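Local coordinates for protein alpha-Amylase (Thermotoga maritima, PDB 2B5D) that is an alpha-amylase of glycoside hydrolase family 57, with a beta/alpha fold and a helical C-terminal region of the branching-enzyme family, at residues A[425-428]-A[429-433]; A[161-164]-A[165-169]. All blocks are in the same frame, centred on the assembly; numbering follows the deposited sequence.

Both contacts illustrate how one turn of a helix ties side chains four residues apart, in two different parts of the same chain. Interaction 2 lies on helix 156-174, within the family 57 range, its centre about 16 Å from that of the chain; interaction 1 lies on helix 418-436, in the branching-enzyme C-terminal range, about 29 Å out. Their centres are about 18 Å apart and their nearest atoms about 8 Å, so they do not touch. The two helices nevertheless meet: Ile427 touches Val158 and Ile431 touches Glu157, just before interaction 2 begins along helix 156-174. Helix 443-458 and Met523 also meet side chains of both. Interaction 1 is partly buried, interaction 2 largely so.

Interaction 1 of 2, residues A[425-428]-A[429-433]; sequences EMIE and RMIDL
Glu425 and Arg429, four residues apart on helix 418-436, form an i to i+4 ion pair that is held loosely. OE1 of Glu425 lies 4.0 Å from NH2 of Arg429, a long salt bridge, and the carboxylate and guanidinium planes are turned 68° apart. A water bridges the two, firmly only at the glutamate: it donates to Glu425 OE1 at 2.8 Å and accepts weakly from Arg429 NH2, in the guanidinium plane. The turn of the arginine at chi2 (116°) sets its CD 3.5 Å from Glu425 OE1, and the further bend at chi3 (80°) swings the guanidinium so that one face meets Glu425 CB, off-centre toward the rim. NE of Arg429 is buried without a polar partner. The backbone repeats the pairing: Arg429 N donates to Glu425 O at 2.8 Å. Two residues further along, Ile427 CG2 meets Ile431 CD1 at 3.7 Å, the two side chains leaving the helix together. These faces are set among other helices: Arg429 makes a cation-pi contact with Tyr492 and touches Leu489 of helix 473-496, Ile427 rests on Leu456 of helix 443-458, and Ile427 and Ile431 reach Val158 and Glu157 of helix 156-174.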
loop_
_atom_site.group_PDB
_atom_site.type_symbol
_atom_site.label_atom_id
_atom_site.label_comp_id
_atom_site.label_asym_id
_atom_site.label_seq_id
_atom_site.Cartn_x
_atom_site.Cartn_y
_atom_site.Cartn_z
ATOM N N GLU A 425 27.636 7.190 4.539
ATOM C CA GLU A 425 28.071 7.144 5.942
ATOM C C GLU A 425 28.521 5.756 6.376
ATOM O O GLU A 425 29.510 5.609 7.103
ATOM C CB GLU A 425 26.964 7.624 6.881
ATOM C CG GLU A 425 26.742 9.093 6.882
ATOM C CD GLU A 425 27.975 9.856 7.311
ATOM O OE1 GLU A 425 28.745 9.334 8.190
ATOM O OE2 GLU A 425 28.171 10.972 6.748
ATOM N N MET A 426 27.809 4.724 5.950
ATOM C CA MET A 426 28.265 3.367 6.339
ATOM C C MET A 426 29.677 2.999 5.839
ATOM O O MET A 426 30.401 2.300 6.531
ATOM C CB MET A 426 27.281 2.271 5.929
ATOM C CG MET A 426 25.873 2.412 6.518
ATOM S SD MET A 426 24.618 1.621 5.480
ATOM C CE MET A 426 25.133 -0.128 5.516
ATOM N N ILE A 427 30.042 3.456 4.634
ATOM C CA ILE A 427 31.328 3.080 4.007
ATOM C C ILE A 427 32.401 3.855 4.729
ATOM O O ILE A 427 33.388 3.254 5.140
ATOM C CB ILE A 427 31.392 3.390 2.437
ATOM C CG1 ILE A 427 30.357 2.567 1.654
ATOM C CG2 ILE A 427 32.794 3.118 1.839
ATOM C CD1 ILE A 427 30.005 3.156 0.332
ATOM N N GLU A 428 32.177 5.179 4.856
ATOM C CA GLU A 428 33.039 6.105 5.578
ATOM C C GLU A 428 33.273 5.640 7.018
ATOM O O GLU A 428 34.420 5.625 7.476
ATOM C CB GLU A 428 32.490 7.558 5.554
ATOM C CG GLU A 428 32.622 8.239 4.176
ATOM C CD GLU A 428 32.813 9.805 4.239
ATOM O OE1 GLU A 428 33.339 10.392 3.246
ATOM O OE2 GLU A 428 32.431 10.446 5.266
ATOM N N ARG A 429 32.215 5.227 7.715
ATOM C CA ARG A 429 32.367 4.742 9.084
ATOM C C ARG A 429 33.078 3.421 9.117
ATOM O O ARG A 429 33.875 3.178 9.998
ATOM C CB ARG A 429 31.014 4.580 9.810
ATOM C CG ARG A 429 30.607 5.774 10.635
ATOM C CD ARG A 429 29.335 6.425 10.100
ATOM N NE ARG A 429 28.114 5.720 10.515
ATOM C CZ ARG A 429 27.058 6.308 11.093
ATOM N NH1 ARG A 429 25.995 5.580 11.423
ATOM N NH2 ARG A 429 27.049 7.624 11.323
ATOM N N MET A 430 32.741 2.532 8.189
ATOM C CA MET A 430 33.358 1.189 8.153
ATOM C C MET A 430 34.889 1.246 8.012
ATOM O O MET A 430 35.604 0.370 8.536
ATOM C CB MET A 430 32.781 0.370 7.002
ATOM C CG MET A 430 33.267 -1.071 6.968
ATOM S SD MET A 430 32.533 -2.019 8.338
ATOM C CE MET A 430 33.821 -3.124 8.865
ATOM N N ILE A 431 35.364 2.276 7.299
ATOM C CA ILE A 431 36.768 2.422 6.957
ATOM C C ILE A 431 37.508 2.934 8.184
ATOM O O ILE A 431 38.480 2.315 8.605
ATOM C CB ILE A 431 37.001 3.343 5.723
ATOM C CG1 ILE A 431 36.586 2.640 4.423
ATOM C CG2 ILE A 431 38.472 3.679 5.585
ATOM C CD1 ILE A 431 36.183 3.597 3.334
ATOM N N ASP A 432 37.030 4.054 8.744
ATOM C CA ASP A 432 37.426 4.541 10.075
ATOM C C ASP A 432 37.595 3.443 11.093
ATOM O O ASP A 432 38.658 3.280 11.646
ATOM C CB ASP A 432 36.398 5.511 10.612
ATOM C CG ASP A 432 36.425 6.818 9.896
ATOM O OD1 ASP A 432 37.127 6.911 8.882
ATOM O OD2 ASP A 432 35.741 7.762 10.324
ATOM N N LEU A 433 36.553 2.681 11.347
ATOM C CA LEU A 433 36.647 1.687 12.386
ATOM C C LEU A 433 37.592 0.537 12.066
ATOM O O LEU A 433 38.152 -0.114 12.976
ATOM C CB LEU A 433 35.237 1.175 12.718
ATOM C CG LEU A 433 34.129 2.186 13.117
ATOM C CD1 LEU A 433 32.829 1.465 13.331
ATOM C CD2 LEU A 433 34.487 2.952 14.358
HETATM O O HOH W 1 29.143 10.281 10.823
#

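Interaction 2 of 2, residues A[161-164]-A[165-169]; sequences AQIT and VGVKN
Thr164 and Lys168 run out from the helix next to each other, one turn apart. With chi1 at -60°, Thr164 holds OG1 beside its own backbone N and CG2 anti to that nitrogen, which turns the methyl toward the lysine. CG2 of Thr164 comes 3.9 Å from Lys168 CE and 4.0 Å from Lys168 NZ, so it meets the far end of the lysine chain. Lys168 N donates to Thr164 O at 2.9 Å in a nearly straight bond (N-H...O 175°). The hydroxyl has partners of its own: OG1 is hydrogen-bonded to the helix's own Asn160 O, one turn back, and reaches beyond the helix to Asn199 and Arg525. The polar branch of this buried threonine is thus well supplied with partners while the methyl packs against Lys168.

Helix 156-174 is the crossover of a beta-alpha-beta unit, joining the parallel neighbours 137-142 and 180-182 of the central sheet. On it, Val165 has CG1 anti to its backbone N (chi1 174°) and CG2 beside that nitrogen, a placement that brings CG2 to 3.3 Å from Ala161 O. The same carbonyl accepts one hydrogen bond across the contact, from Val165 N at 2.8 Å, while CG2 merely packs against it. Val165 also meets Ala144 and, with Ala161, Phe457 of helix 443-458.

Another face of the helix pairs Ile163 with Val167. Their CG2 methyls are 4.1 Å apart, a loose contact, and the backbone bond from Val167 N to Ile163 O is 2.9 Å long. Ile163 packs against Leu192, Tyr195 and Leu196 of helix 192-198, whereas Val167 touches His177, between this helix and strand 180-182.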
loop_
_atom_site.group_PDB
_atom_site.type_symbol
_atom_site.label_atom_id
_atom_site.label_comp_id
_atom_site.label_asym_id
_atom_site.label_seq_id
_atom_site.Cartn_x
_atom_site.Cartn_y
_atom_site.Cartn_z
ATOM N N ALA A 161 37.556 -4.265 -1.730
ATOM C CA ALA A 161 37.046 -5.259 -0.775
ATOM C C ALA A 161 35.947 -6.105 -1.374
ATOM O O ALA A 161 35.956 -7.371 -1.216
ATOM C CB ALA A 161 36.519 -4.559 0.478
ATOM N N GLN A 162 34.994 -5.467 -2.073
ATOM C CA GLN A 162 34.106 -6.279 -2.951
ATOM C C GLN A 162 34.839 -7.303 -3.783
ATOM O O GLN A 162 34.482 -8.490 -3.782
ATOM C CB GLN A 162 33.221 -5.416 -3.854
ATOM C CG GLN A 162 32.007 -4.848 -3.154
ATOM C CD GLN A 162 30.852 -5.833 -3.047
ATOM O OE1 GLN A 162 30.646 -6.682 -3.945
ATOM N NE2 GLN A 162 30.040 -5.695 -1.950
ATOM N N ILE A 163 35.894 -6.882 -4.481
ATOM C CA ILE A 163 36.698 -7.844 -5.311
ATOM C C ILE A 163 37.402 -8.916 -4.506
ATOM O O ILE A 163 37.262 -10.132 -4.816
ATOM C CB ILE A 163 37.770 -7.085 -6.174
ATOM C CG1 ILE A 163 37.053 -6.254 -7.256
ATOM C CG2 ILE A 163 38.768 -8.064 -6.786
ATOM C CD1 ILE A 163 37.698 -4.941 -7.521
ATOM N N THR A 164 38.189 -8.486 -3.482
ATOM C CA THR A 164 38.965 -9.440 -2.696
ATOM C C THR A 164 38.150 -10.455 -1.993
ATOM O O THR A 164 38.543 -11.643 -1.899
ATOM C CB THR A 164 39.845 -8.715 -1.589
ATOM O OG1 THR A 164 40.746 -7.810 -2.230
ATOM C CG2 THR A 164 40.608 -9.693 -0.799
ATOM N N VAL A 165 37.028 -10.004 -1.414
ATOM C CA VAL A 165 36.146 -10.933 -0.733
ATOM C C VAL A 165 35.582 -12.006 -1.674
ATOM O O VAL A 165 35.599 -13.197 -1.332
ATOM C CB VAL A 165 35.096 -10.209 0.157
ATOM C CG1 VAL A 165 34.084 -11.211 0.761
ATOM C CG2 VAL A 165 35.821 -9.455 1.312
ATOM N N GLY A 166 35.159 -11.600 -2.875
ATOM C CA GLY A 166 34.772 -12.562 -3.901
ATOM C C GLY A 166 35.861 -13.560 -4.238
ATOM O O GLY A 166 35.612 -14.783 -4.309
ATOM N N VAL A 167 37.079 -13.026 -4.464
ATOM C CA VAL A 167 38.236 -13.855 -4.843
ATOM C C VAL A 167 38.518 -14.903 -3.776
ATOM O O VAL A 167 38.596 -16.104 -4.079
ATOM C CB VAL A 167 39.500 -12.960 -5.168
ATOM C CG1 VAL A 167 40.744 -13.791 -5.287
ATOM C CG2 VAL A 167 39.244 -12.103 -6.498
ATOM N N LYS A 168 38.624 -14.456 -2.519
ATOM C CA LYS A 168 38.844 -15.367 -1.391
ATOM C C LYS A 168 37.703 -16.343 -1.211
ATOM O O LYS A 168 37.936 -17.550 -0.943
ATOM C CB LYS A 168 39.072 -14.595 -0.106
ATOM C CG LYS A 168 40.433 -13.915 -0.005
ATOM C CD LYS A 168 40.771 -13.589 1.456
ATOM C CE LYS A 168 41.853 -12.480 1.567
ATOM N NZ LYS A 168 42.964 -12.626 0.553
ATOM N N ASN A 169 36.468 -15.860 -1.385
ATOM C CA ASN A 169 35.323 -16.763 -1.284
ATOM C C ASN A 169 35.325 -17.902 -2.311
ATOM O O ASN A 169 35.030 -19.066 -1.984
ATOM C CB ASN A 169 33.987 -16.015 -1.283
ATOM C CG ASN A 169 32.855 -16.920 -0.915
ATOM O OD1 ASN A 169 32.693 -17.248 0.260
ATOM N ND2 ASN A 169 32.111 -17.407 -1.917
#